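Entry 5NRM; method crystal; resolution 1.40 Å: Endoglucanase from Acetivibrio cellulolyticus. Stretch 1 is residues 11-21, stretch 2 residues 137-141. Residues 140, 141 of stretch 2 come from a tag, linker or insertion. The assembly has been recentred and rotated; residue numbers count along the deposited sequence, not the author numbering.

Stretch 1 (11-21) EGNPGSSVVVP
Stretch 2 137-141: AVNLE

Two extended segments pair as parallel strands, Glu-11 opposite Asn-139 (CA–CA 4.6 Å) and Gly-12 opposite Leu-140 (CA–CA 5.2 Å), burying 459 Å² in total. Gly-12 (phi/psi -157/170) carries the backbone hydrogen bonds: its N donates to Asn-139 O (3.0 Å, 164°), and its O accepts from Glu-141 N (2.9 Å, 161°). CA-H...O contacts supplement them, Glu-11 CA to Asn-139 O at 3.4 Å and Leu-140 CA to Gly-12 O at 3.3 Å. A CB on Gly-12 would lie 3.3 Å from Val-18 CG2, so glycine fits this crowded site.

Beyond the strand, Asn-13 (chi1 m, chi2 108°) donates from ND2 to the terminal carboxylate of tag-derived Glu-141, at OXT, 2.9 Å. Asn-13 also opens a type II turn closed by Ser-16 N to Asn-13 O (3.0 Å); Gly-15, at 91/-5, suits a conformation that would jam a CB against the preceding carbonyl.

Apolar packing centres on buried Val-138 (t), whose CG2 meets Val-20 (t) CG2 at 3.6 Å and Val-18 (p) CG1 at 4.1 Å. Leu-140 (m, t), also from the tag, places CD2 4.3 Å from Pro-14 CG.

On the Glu-11/Asn-139 face, one water donates to Glu-11 OE2 (2.8 Å) and Glu-141 OE2 (3.0 Å) and accepts from Asn-139 ND2 (3.0 Å), linking two carboxylates that could not hydrogen-bond directly if both are ionised.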

# COMPACT_ATOMS: atom_id res chain seq x y z
N GLU A 11 6.08 11.48 19.14
CA GLU A 11 6.70 12.78 19.46
C GLU A 11 8.01 12.97 18.70
O GLU A 11 8.79 12.03 18.51
CB GLU A 11 6.98 12.92 20.98
CG GLU A 11 5.70 12.83 21.78
CD GLU A 11 5.85 13.36 23.22
OE1 GLU A 11 7.01 13.49 23.73
OE2 GLU A 11 4.78 13.65 23.83
N GLY A 12 8.26 14.20 18.28
CA GLY A 12 9.58 14.50 17.76
C GLY A 12 9.91 15.96 17.84
O GLY A 12 9.06 16.77 18.16
N ASN A 13 11.17 16.30 17.58
CA ASN A 13 11.68 17.67 17.78
C ASN A 13 11.90 18.32 16.46
O ASN A 13 12.54 17.74 15.62
CB ASN A 13 13.02 17.67 18.52
CG ASN A 13 12.94 16.90 19.81
OD1 ASN A 13 13.49 15.79 19.95
ND2 ASN A 13 12.13 17.39 20.70
N PRO A 14 11.51 19.58 16.33
CA PRO A 14 11.83 20.30 15.09
C PRO A 14 13.32 20.22 14.84
O PRO A 14 14.13 20.38 15.79
CB PRO A 14 11.34 21.72 15.37
CG PRO A 14 10.18 21.44 16.23
CD PRO A 14 10.64 20.37 17.20
N GLY A 15 13.70 19.97 13.61
CA GLY A 15 15.12 19.87 13.28
C GLY A 15 15.70 18.45 13.39
O GLY A 15 16.91 18.30 13.13
N SER A 16 14.93 17.51 13.85
CA SER A 16 15.34 16.14 14.07
C SER A 16 14.59 15.21 13.14
O SER A 16 13.56 15.55 12.54
CB SER A 16 15.03 15.70 15.50
OG SER A 16 15.85 16.39 16.44
N SER A 17 15.08 13.99 13.04
CA SER A 17 14.40 12.98 12.26
C SER A 17 13.43 12.26 13.15
O SER A 17 13.55 12.26 14.40
CB SER A 17 15.45 12.03 11.69
OG SER A 17 16.09 11.37 12.76
N VAL A 18 12.46 11.61 12.54
CA VAL A 18 11.43 10.84 13.27
C VAL A 18 10.91 9.71 12.39
O VAL A 18 10.88 9.81 11.18
CB VAL A 18 10.26 11.81 13.62
CG1 VAL A 18 9.54 12.29 12.38
CG2 VAL A 18 9.27 11.23 14.64
N VAL A 19 10.52 8.62 13.03
CA VAL A 19 9.90 7.47 12.37
C VAL A 19 8.45 7.42 12.82
O VAL A 19 8.12 7.53 14.03
CB VAL A 19 10.63 6.15 12.71
CG1 VAL A 19 9.99 4.97 11.98
CG2 VAL A 19 12.09 6.30 12.33
N VAL A 20 7.55 7.24 11.86
CA VAL A 20 6.08 7.12 12.11
C VAL A 20 5.62 5.74 11.65
O VAL A 20 5.64 5.48 10.43
CB VAL A 20 5.31 8.20 11.34
CG1 VAL A 20 3.83 8.03 11.65
CG2 VAL A 20 5.77 9.61 11.77
N PRO A 21 5.35 4.86 12.60
CA PRO A 21 4.90 3.50 12.24
C PRO A 21 3.44 3.54 11.78
O PRO A 21 2.57 4.26 12.30
CB PRO A 21 5.11 2.72 13.54
CG PRO A 21 6.11 3.50 14.33
CD PRO A 21 5.79 4.91 14.02
N ALA A 137 0.02 11.20 13.68
CA ALA A 137 0.66 12.55 13.66
C ALA A 137 2.05 12.49 14.25
O ALA A 137 2.35 11.57 15.03
CB ALA A 137 -0.15 13.57 14.49
N VAL A 138 2.85 13.50 13.90
CA VAL A 138 4.06 13.85 14.68
C VAL A 138 3.72 15.01 15.58
O VAL A 138 3.26 16.09 15.12
CB VAL A 138 5.27 14.17 13.78
CG1 VAL A 138 6.49 14.49 14.67
CG2 VAL A 138 5.55 13.07 12.80
N ASN A 139 3.80 14.76 16.88
CA ASN A 139 3.59 15.79 17.86
C ASN A 139 4.90 16.51 18.11
O ASN A 139 5.84 15.91 18.63
CB ASN A 139 3.03 15.27 19.17
CG ASN A 139 1.57 14.81 19.06
OD1 ASN A 139 0.95 14.85 18.02
ND2 ASN A 139 1.04 14.37 20.14
N LEU A 140 4.98 17.77 17.71
CA LEU A 140 6.27 18.51 17.81
C LEU A 140 6.49 18.98 19.24
O LEU A 140 5.63 19.69 19.78
CB LEU A 140 6.26 19.69 16.84
CG LEU A 140 6.20 19.23 15.41
CD1 LEU A 140 6.14 20.35 14.39
CD2 LEU A 140 7.39 18.33 15.17
N GLU A 141 7.63 18.60 19.86
CA GLU A 141 7.92 18.95 21.25
C GLU A 141 9.34 19.48 21.37
O GLU A 141 9.76 19.95 22.45
CB GLU A 141 7.71 17.72 22.18
CG GLU A 141 6.29 17.11 22.13
CD GLU A 141 5.17 18.07 22.61
OE1 GLU A 141 5.50 19.01 23.38
OE2 GLU A 141 3.95 17.91 22.23
OXT GLU A 141 10.09 19.46 20.36
O HOH W 1 2.74 15.14 22.54